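Long-range contacts in cortical-lytic enzyme (Bacillus cereus, PDB 4S3J), which hydrolyses partially degraded spore-cortex peptidoglycan as an N-acetylglucosaminidase, recognising muramic acid delta-lactam, during germination: residues A[325-330]-A[338-343]; A[367-372]-A[381-386]. All blocks are in the same frame, centred on the assembly; numbering follows the deposited sequence.

Contact 1 (A[325-330]-A[338-343])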
ATOM      1  N   TYR A 325       1.239   5.431   5.419  1.00 12.85           N
ATOM      2  CA  TYR A 325       1.672   6.235   6.558  1.00 11.69           C
ATOM      3  C   TYR A 325       3.180   6.190   6.767  1.00 12.18           C
ATOM      4  O   TYR A 325       3.852   5.232   6.373  1.00 13.41           O
ATOM      5  CB  TYR A 325       0.978   5.746   7.844  1.00 13.77           C
ATOM      6  CG  TYR A 325       1.208   4.263   8.086  1.00 13.18           C
ATOM      7  CD1 TYR A 325       0.361   3.301   7.525  1.00 14.43           C
ATOM      8  CD2 TYR A 325       2.285   3.811   8.854  1.00 12.92           C
ATOM      9  CE1 TYR A 325       0.587   1.952   7.715  1.00 13.07           C
ATOM     10  CE2 TYR A 325       2.504   2.445   9.055  1.00 13.86           C
ATOM     11  CZ  TYR A 325       1.653   1.533   8.482  1.00 14.91           C
ATOM     12  OH  TYR A 325       1.883   0.202   8.655  1.00 20.33           O
ATOM     13  N   GLY A 326       3.699   7.243   7.407  1.00 13.46           N
ATOM     14  CA  GLY A 326       5.016   7.226   8.005  1.00 13.57           C
ATOM     15  C   GLY A 326       4.841   7.424   9.505  1.00 13.30           C
ATOM     16  O   GLY A 326       3.701   7.458  10.000  1.00 12.88           O
ATOM     17  N   PHE A 327       5.955   7.571  10.227  1.00 11.61           N
ATOM     18  CA  PHE A 327       5.912   7.873  11.663  1.00  9.78           C
ATOM     19  C   PHE A 327       6.872   9.002  12.007  1.00 10.96           C
ATOM     20  O   PHE A 327       7.915   9.165  11.365  1.00 11.09           O
ATOM     21  CB  PHE A 327       6.274   6.656  12.511  1.00 12.89           C
ATOM     22  CG  PHE A 327       5.226   5.569  12.509  1.00 13.78           C
ATOM     23  CD1 PHE A 327       3.998   5.768  13.113  1.00 13.98           C
ATOM     24  CD2 PHE A 327       5.487   4.373  11.898  1.00 13.73           C
ATOM     25  CE1 PHE A 327       3.027   4.755  13.110  1.00 15.42           C
ATOM     26  CE2 PHE A 327       4.537   3.357  11.883  1.00 17.09           C
ATOM     27  CZ  PHE A 327       3.302   3.560  12.492  1.00 19.74           C
ATOM     28  N   ASP A 328       6.485   9.755  13.028  1.00 10.72           N
ATOM     29  CA  ASP A 328       7.292  10.802  13.633  1.00 11.02           C
ATOM     30  C   ASP A 328       7.643  10.299  15.033  1.00 13.38           C
ATOM     31  O   ASP A 328       6.751  10.133  15.869  1.00 13.74           O
ATOM     32  CB  ASP A 328       6.502  12.117  13.662  1.00  9.58           C
ATOM     33  CG  ASP A 328       7.259  13.262  14.321  1.00 15.68           C
ATOM     34  OD1 ASP A 328       8.132  13.013  15.182  1.00 17.89           O
ATOM     35  OD2 ASP A 328       6.943  14.421  13.994  1.00 15.21           O
ATOM     36  N   TRP A 329       8.907   9.963  15.248  1.00 10.33           N
ATOM     37  CA  TRP A 329       9.437   9.501  16.529  1.00 10.77           C
ATOM     38  C   TRP A 329      10.157  10.615  17.280  1.00 15.55           C
ATOM     39  O   TRP A 329      10.957  11.322  16.690  1.00 14.88           O
ATOM     40  CB  TRP A 329      10.446   8.379  16.317  1.00 13.81           C
ATOM     41  CG  TRP A 329       9.958   7.041  15.864  1.00 11.13           C
ATOM     42  CD1 TRP A 329       9.619   5.994  16.672  1.00 13.78           C
ATOM     43  CD2 TRP A 329       9.836   6.562  14.511  1.00 10.89           C
ATOM     44  NE1 TRP A 329       9.263   4.908  15.909  1.00 13.59           N
ATOM     45  CE2 TRP A 329       9.395   5.222  14.583  1.00 11.10           C
ATOM     46  CE3 TRP A 329      10.054   7.132  13.249  1.00 14.29           C
ATOM     47  CZ2 TRP A 329       9.159   4.445  13.451  1.00 14.53           C
ATOM     48  CZ3 TRP A 329       9.819   6.345  12.115  1.00 13.91           C
ATOM     49  CH2 TRP A 329       9.391   5.016  12.232  1.00 15.59           C
ATOM     50  N   LYS A 330       9.921  10.737  18.578  1.00 13.38           N
ATOM     51  CA  LYS A 330      10.750  11.589  19.429  1.00 11.88           C
ATOM     52  C   LYS A 330      11.973  10.812  19.879  1.00 17.35           C
ATOM     53  O   LYS A 330      11.887   9.613  20.155  1.00 22.01           O
ATOM     54  CB  LYS A 330       9.959  12.093  20.638  1.00 14.04           C
ATOM     55  CG  LYS A 330       8.882  13.090  20.271  1.00 18.11           C
ATOM     56  CD  LYS A 330       8.100  13.483  21.498  1.00 25.90           C
ATOM     57  CE  LYS A 330       6.967  14.399  21.158  1.00 33.87           C
ATOM     58  NZ  LYS A 330       6.169  14.693  22.383  1.00 37.03           N
ATOM     59  N   PRO A 338       6.307   7.441  24.454  1.00 21.22           N
ATOM     60  CA  PRO A 338       5.013   7.411  23.778  1.00 18.90           C
ATOM     61  C   PRO A 338       5.133   6.791  22.398  1.00 19.04           C
ATOM     62  O   PRO A 338       6.232   6.769  21.826  1.00 21.77           O
ATOM     63  CB  PRO A 338       4.633   8.882  23.690  1.00 23.68           C
ATOM     64  CG  PRO A 338       5.934   9.585  23.604  1.00 26.48           C
ATOM     65  CD  PRO A 338       6.853   8.811  24.509  1.00 21.42           C
ATOM     66  N   PRO A 339       4.029   6.274  21.867  1.00 18.21           N
ATOM     67  CA  PRO A 339       4.098   5.717  20.517  1.00 19.48           C
ATOM     68  C   PRO A 339       4.421   6.812  19.503  1.00 18.02           C
ATOM     69  O   PRO A 339       4.082   7.981  19.721  1.00 15.84           O
ATOM     70  CB  PRO A 339       2.689   5.156  20.294  1.00 22.16           C
ATOM     71  CG  PRO A 339       1.809   5.915  21.258  1.00 33.59           C
ATOM     72  CD  PRO A 339       2.674   6.184  22.449  1.00 24.64           C
ATOM     73  N   ALA A 340       5.062   6.431  18.416  1.00 16.47           N
ATOM     74  CA  ALA A 340       5.329   7.362  17.334  1.00 15.44           C
ATOM     75  C   ALA A 340       4.002   7.840  16.772  1.00 16.32           C
ATOM     76  O   ALA A 340       3.012   7.121  16.835  1.00 18.36           O
ATOM     77  CB  ALA A 340       6.168   6.686  16.259  1.00 15.67           C
ATOM     78  N   LYS A 341       3.997   9.041  16.206  1.00 12.11           N
ATOM     79  CA  LYS A 341       2.781   9.619  15.615  1.00 13.72           C
ATOM     80  C   LYS A 341       2.719   9.265  14.145  1.00 12.69           C
ATOM     81  O   LYS A 341       3.682   9.493  13.407  1.00 13.72           O
ATOM     82  CB  LYS A 341       2.787  11.132  15.793  1.00 17.87           C
ATOM     83  CG  LYS A 341       1.556  11.857  15.287  1.00 40.63           C
ATOM     84  CD  LYS A 341       1.611  13.330  15.677  1.00 68.77           C
ATOM     85  CE  LYS A 341       0.741  14.200  14.771  1.00 79.10           C
ATOM     86  NZ  LYS A 341       0.497  15.557  15.353  1.00 78.22           N
ATOM     87  N   ALA A 342       1.601   8.691  13.699  1.00 14.24           N
ATOM     88  CA  ALA A 342       1.457   8.360  12.284  1.00 13.11           C
ATOM     89  C   ALA A 342       1.222   9.620  11.505  1.00 14.68           C
ATOM     90  O   ALA A 342       0.458  10.493  11.938  1.00 16.34           O
ATOM     91  CB  ALA A 342       0.300   7.386  12.071  1.00 18.06           C
ATOM     92  N   VAL A 343       1.868   9.703  10.347  1.00 14.65           N
ATOM     93  CA  VAL A 343       1.708  10.844   9.462  1.00 12.75           C
ATOM     94  C   VAL A 343       1.441  10.415   8.025  1.00  9.64           C
ATOM     95  O   VAL A 343       2.026   9.455   7.507  1.00 12.89           O
ATOM     96  CB  VAL A 343       2.971  11.752   9.483  1.00 12.10           C
ATOM     97  CG1 VAL A 343       3.102  12.456  10.826  1.00 15.82           C
ATOM     98  CG2 VAL A 343       4.225  10.954   9.171  1.00 14.06           C
TER
HETATM   99  O   HOH W   1       7.852   9.159  19.882  1.00 18.99           O

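Contact 2 (A[367-372]-A[381-386])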
ATOM      1  N   ALA A 367      13.578   5.028   0.850  1.00 12.16           N
ATOM      2  CA  ALA A 367      12.616   5.753   1.667  1.00 10.49           C
ATOM      3  C   ALA A 367      13.108   7.145   2.049  1.00 10.85           C
ATOM      4  O   ALA A 367      14.311   7.333   2.312  1.00 13.11           O
ATOM      5  CB  ALA A 367      12.305   4.985   2.918  1.00 14.63           C
ATOM      6  N   PRO A 368      12.186   8.116   2.075  1.00 11.03           N
ATOM      7  CA  PRO A 368      12.522   9.471   2.521  1.00 10.12           C
ATOM      8  C   PRO A 368      12.481   9.590   4.035  1.00 11.47           C
ATOM      9  O   PRO A 368      11.733   8.872   4.703  1.00 10.50           O
ATOM     10  CB  PRO A 368      11.432  10.321   1.884  1.00 10.21           C
ATOM     11  CG  PRO A 368      10.231   9.394   1.882  1.00 11.55           C
ATOM     12  CD  PRO A 368      10.794   8.032   1.577  1.00 14.56           C
ATOM     13  N   HIS A 369      13.253  10.526   4.566  1.00 11.70           N
ATOM     14  CA  HIS A 369      13.361  10.730   6.005  1.00 10.19           C
ATOM     15  C   HIS A 369      13.992  12.068   6.327  1.00 11.62           C
ATOM     16  O   HIS A 369      14.626  12.683   5.490  1.00 11.03           O
ATOM     17  CB  HIS A 369      14.183   9.612   6.634  1.00 10.75           C
ATOM     18  CG  HIS A 369      15.592   9.543   6.143  1.00 14.63           C
ATOM     19  ND1 HIS A 369      16.666   9.950   6.912  1.00 13.90           N
ATOM     20  CD2 HIS A 369      16.106   9.140   4.955  1.00 16.03           C
ATOM     21  CE1 HIS A 369      17.781   9.786   6.220  1.00 20.34           C
ATOM     22  NE2 HIS A 369      17.473   9.287   5.038  1.00 16.30           N
ATOM     23  N   PHE A 370      13.820  12.510   7.568  1.00  9.96           N
ATOM     24  CA  PHE A 370      14.464  13.729   8.042  1.00 10.41           C
ATOM     25  C   PHE A 370      14.416  13.796   9.558  1.00 10.37           C
ATOM     26  O   PHE A 370      13.688  13.028  10.209  1.00 11.19           O
ATOM     27  CB  PHE A 370      13.832  15.000   7.443  1.00 13.20           C
ATOM     28  CG  PHE A 370      12.363  15.143   7.697  1.00 11.45           C
ATOM     29  CD1 PHE A 370      11.433  14.581   6.820  1.00 11.41           C
ATOM     30  CD2 PHE A 370      11.890  15.838   8.807  1.00 12.96           C
ATOM     31  CE1 PHE A 370      10.085  14.693   7.049  1.00  9.60           C
ATOM     32  CE2 PHE A 370      10.544  15.960   9.032  1.00 10.88           C
ATOM     33  CZ  PHE A 370       9.638  15.386   8.165  1.00 10.88           C
ATOM     34  N   ASN A 371      15.224  14.693  10.118  1.00 10.49           N
ATOM     35  CA  ASN A 371      15.239  14.963  11.559  1.00 12.47           C
ATOM     36  C   ASN A 371      15.035  16.458  11.790  1.00 13.85           C
ATOM     37  O   ASN A 371      15.477  17.297  10.977  1.00 13.37           O
ATOM     38  CB  ASN A 371      16.551  14.531  12.209  1.00 12.05           C
ATOM     39  CG  ASN A 371      16.784  13.034  12.156  1.00 16.13           C
ATOM     40  OD1 ASN A 371      16.902  12.446  11.070  1.00 16.47           O
ATOM     41  ND2 ASN A 371      16.945  12.424  13.326  1.00 15.90           N
ATOM     42  N   TYR A 372      14.398  16.807  12.904  1.00 10.63           N
ATOM     43  CA  TYR A 372      14.169  18.208  13.239  1.00 10.63           C
ATOM     44  C   TYR A 372      14.112  18.401  14.749  1.00 13.76           C
ATOM     45  O   TYR A 372      13.984  17.424  15.487  1.00 13.54           O
ATOM     46  CB  TYR A 372      12.878  18.711  12.587  1.00 10.70           C
ATOM     47  CG  TYR A 372      11.565  18.173  13.130  1.00 12.28           C
ATOM     48  CD1 TYR A 372      10.907  18.810  14.178  1.00 12.36           C
ATOM     49  CD2 TYR A 372      10.959  17.045  12.573  1.00 11.90           C
ATOM     50  CE1 TYR A 372       9.678  18.333  14.671  1.00 13.99           C
ATOM     51  CE2 TYR A 372       9.726  16.562  13.057  1.00 13.55           C
ATOM     52  CZ  TYR A 372       9.091  17.217  14.108  1.00  9.91           C
ATOM     53  OH  TYR A 372       7.871  16.755  14.609  1.00 13.41           O
ATOM     54  N   GLU A 381      12.608  12.245  14.572  1.00 11.34           N
ATOM     55  CA  GLU A 381      13.018  11.588  13.329  1.00 11.12           C
ATOM     56  C   GLU A 381      11.778  11.068  12.629  1.00 11.92           C
ATOM     57  O   GLU A 381      10.942  10.411  13.256  1.00 13.17           O
ATOM     58  CB  GLU A 381      14.000  10.445  13.603  1.00 11.12           C
ATOM     59  CG  GLU A 381      14.570   9.815  12.368  1.00 12.30           C
ATOM     60  CD  GLU A 381      15.788   8.992  12.647  1.00 18.43           C
ATOM     61  OE1 GLU A 381      16.672   9.449  13.407  1.00 20.11           O
ATOM     62  OE2 GLU A 381      15.872   7.882  12.105  1.00 17.18           O
ATOM     63  N   VAL A 382      11.671  11.360  11.340  1.00 10.16           N
ATOM     64  CA  VAL A 382      10.531  10.980  10.540  1.00 11.64           C
ATOM     65  C   VAL A 382      10.939  10.103   9.374  1.00 10.54           C
ATOM     66  O   VAL A 382      11.860  10.452   8.640  1.00 10.86           O
ATOM     67  CB  VAL A 382       9.809  12.224   9.989  1.00 10.38           C
ATOM     68  CG1 VAL A 382       8.614  11.819   9.160  1.00 10.94           C
ATOM     69  CG2 VAL A 382       9.403  13.168  11.112  1.00 13.97           C
ATOM     70  N   TRP A 383      10.266   8.958   9.213  1.00  9.70           N
ATOM     71  CA  TRP A 383      10.389   8.108   8.019  1.00 11.36           C
ATOM     72  C   TRP A 383       9.000   8.033   7.393  1.00 11.62           C
ATOM     73  O   TRP A 383       8.023   7.922   8.122  1.00 11.18           O
ATOM     74  CB  TRP A 383      10.911   6.709   8.372  1.00 12.03           C
ATOM     75  CG  TRP A 383      12.348   6.720   8.759  1.00 14.84           C
ATOM     76  CD1 TRP A 383      12.868   7.003   9.989  1.00 15.42           C
ATOM     77  CD2 TRP A 383      13.461   6.462   7.899  1.00 11.44           C
ATOM     78  NE1 TRP A 383      14.242   6.934   9.950  1.00 14.62           N
ATOM     79  CE2 TRP A 383      14.636   6.589   8.685  1.00 11.93           C
ATOM     80  CE3 TRP A 383      13.583   6.123   6.547  1.00 14.54           C
ATOM     81  CZ2 TRP A 383      15.913   6.435   8.142  1.00 12.81           C
ATOM     82  CZ3 TRP A 383      14.848   5.935   6.025  1.00 16.22           C
ATOM     83  CH2 TRP A 383      15.994   6.090   6.818  1.00 16.47           C
ATOM     84  N   PHE A 384       8.903   8.146   6.069  1.00 11.45           N
ATOM     85  CA  PHE A 384       7.584   8.187   5.454  1.00  9.44           C
ATOM     86  C   PHE A 384       7.623   7.646   4.022  1.00 10.94           C
ATOM     87  O   PHE A 384       8.576   6.951   3.659  1.00 12.83           O
ATOM     88  CB  PHE A 384       6.991   9.618   5.562  1.00  9.00           C
ATOM     89  CG  PHE A 384       7.661  10.666   4.735  1.00  9.13           C
ATOM     90  CD1 PHE A 384       8.911  11.189   5.088  1.00 10.95           C
ATOM     91  CD2 PHE A 384       7.002  11.191   3.637  1.00 10.61           C
ATOM     92  CE1 PHE A 384       9.514  12.182   4.284  1.00 13.02           C
ATOM     93  CE2 PHE A 384       7.608  12.170   2.831  1.00 10.66           C
ATOM     94  CZ  PHE A 384       8.838  12.687   3.180  1.00 10.32           C
ATOM     95  N   GLU A 385       6.564   7.891   3.254  1.00 11.12           N
ATOM     96  CA  GLU A 385       6.455   7.395   1.887  1.00 10.37           C
ATOM     97  C   GLU A 385       6.308   8.574   0.944  1.00 10.46           C
ATOM     98  O   GLU A 385       5.568   9.518   1.254  1.00 11.69           O
ATOM     99  CB  GLU A 385       5.254   6.474   1.738  1.00 14.97           C
ATOM    100  CG  GLU A 385       5.256   5.229   2.624  1.00 15.46           C
ATOM    101  CD  GLU A 385       6.298   4.207   2.186  1.00 16.01           C
ATOM    102  OE1 GLU A 385       6.603   4.129   0.967  1.00 20.35           O
ATOM    103  OE2 GLU A 385       6.833   3.505   3.065  1.00 17.59           O
ATOM    104  N   ASP A 386       6.976   8.534  -0.217  1.00 11.06           N
ATOM    105  CA  ASP A 386       6.760   9.570  -1.228  1.00 10.71           C
ATOM    106  C   ASP A 386       6.832   8.977  -2.634  1.00 11.47           C
ATOM    107  O   ASP A 386       6.929   7.754  -2.798  1.00 10.95           O
ATOM    108  CB  ASP A 386       7.740  10.761  -1.086  1.00 11.37           C
ATOM    109  CG  ASP A 386       9.189  10.444  -1.484  1.00 18.22           C
ATOM    110  OD1 ASP A 386       9.488   9.370  -2.047  1.00 18.99           O
ATOM    111  OD2 ASP A 386      10.051  11.335  -1.245  1.00 16.28           O
TER

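Contact 1 (A[325-330]-A[338-343])
Four backbone hydrogen bonds join 325-330 to 338-343, grouped as two reciprocal pairs. G326 N reaches V343 O at 2.8 Å in the plane of that carbonyl, while V343 N answers to G326 O at 2.9 Å from 50° above the carbonyl plane. Two residues on, D328 N lies 2.8 Å from K341 O, and K341 N returns to a lone pair of D328 O at 3.0 Å. F327 and A342 form the non-hydrogen-bonded pair between these rungs, so the register is that of an antiparallel hairpin, although the short strand axes open to 142°. Beyond the last rung a water accepts from K330 N at 2.9 Å and gives only a weak bond to P338 O. The side chains of D328 and V343 share one face of the ladder. There the extended K341 chain leads its end away, so D328 OD2 and K341 NZ do not touch; D328, its CG anti to the backbone N, instead bonds OD2 to Y372 OH and OD1 to H380 ND1, which should favour the charged form. The other face is apolar. A340 CB sits over the five-membered ring of W329, 3.6 Å from its centroid, a CH-pi contact made possible by W329 CG standing beside its own backbone N (chi1 -71°). F327 CB touches A340 CB at 3.7 Å and comes over the same indole face, and its ring atom CE1 lies 3.9 Å from A342 CB. Strand 318-330 is the seventh strand of the family 18 TIM barrel, here running on past the barrel to form this hairpin. Its other edge bonds to strand 379-383 through F327 and W329, and helix 345-354 packs L351 against D328 and A348 against V343.

Contact 2 (A[367-372]-A[381-386])
Buried packing in the 367-372/381-386 pair lies on the face of F370 and V382. V382 CB comes over one face of the F370 ring, 3.7 Å from CZ, while F384 CE1 meets that ring at its edge, in plane. P368 in turn puts CG over the centre of the F384 ring, 3.7 Å from the centroid, a CH-pi contact, with CB beside it toward CE1. The backbones are antiparallel: V382 N bonds F370 O at 2.9 Å, nearly along the C=O axis, and F370 N bonds V382 O at 3.0 Å. A longer bond of 3.2 Å, from F384 N to P368 O, carries the ladder past the end of strand 379-383.

The opposite face is the solvent side: H369, N371, E381 and W383 are all partly exposed, yet closely stacked. H369 and the six-membered ring of W383 form an offset stack, centroids 4.1 Å apart and planes 10° from parallel. The backbone puts H369 CB over that ring, and chi1 of 62°, with CG between the backbone N and the carbonyl carbon, lays the imidazole along the indole. The extended E381 side chain bridges the row: OE2 takes W383 NE1 at 2.9 Å on its anti lone pair, which fixes the indole's rotation, and OE1 takes N371 ND2 at 3.0 Å from above the carboxylate plane.

This hairpin lies between the barrel's seventh strand and seventh helix, consistent with the insertion domain of family 18 chitinases. Strand 360-362 flanks 367-373, strand 318-330 flanks 379-383, helix 345-354 lies against F370, and D386 N-caps helix 387-400, its OD2 also salt-bridged to R388.

Overall arrangement
Contacts 1 and 2 follow one another along the chain, with centres 10 Å apart, and meet where strands 318-330 and 379-383 run side by side. E381 N lies 2.8 Å from W329 O, a probable hydrogen bond between the two backbones. On one face D328 OD2 and Y372 OH are 2.6 Å apart, also a probable hydrogen bond; on the other the indoles touch, W329 CZ3 to W383 CD1 at 3.8 Å. Contact 1 is the one nearer catalysis: the side chain of Y325 is about 11 Å from that of E220, the likely proton donor, whereas contact 2 lies away from that site and continues the strand pairing from 318-330 through 379-383 to 367-373.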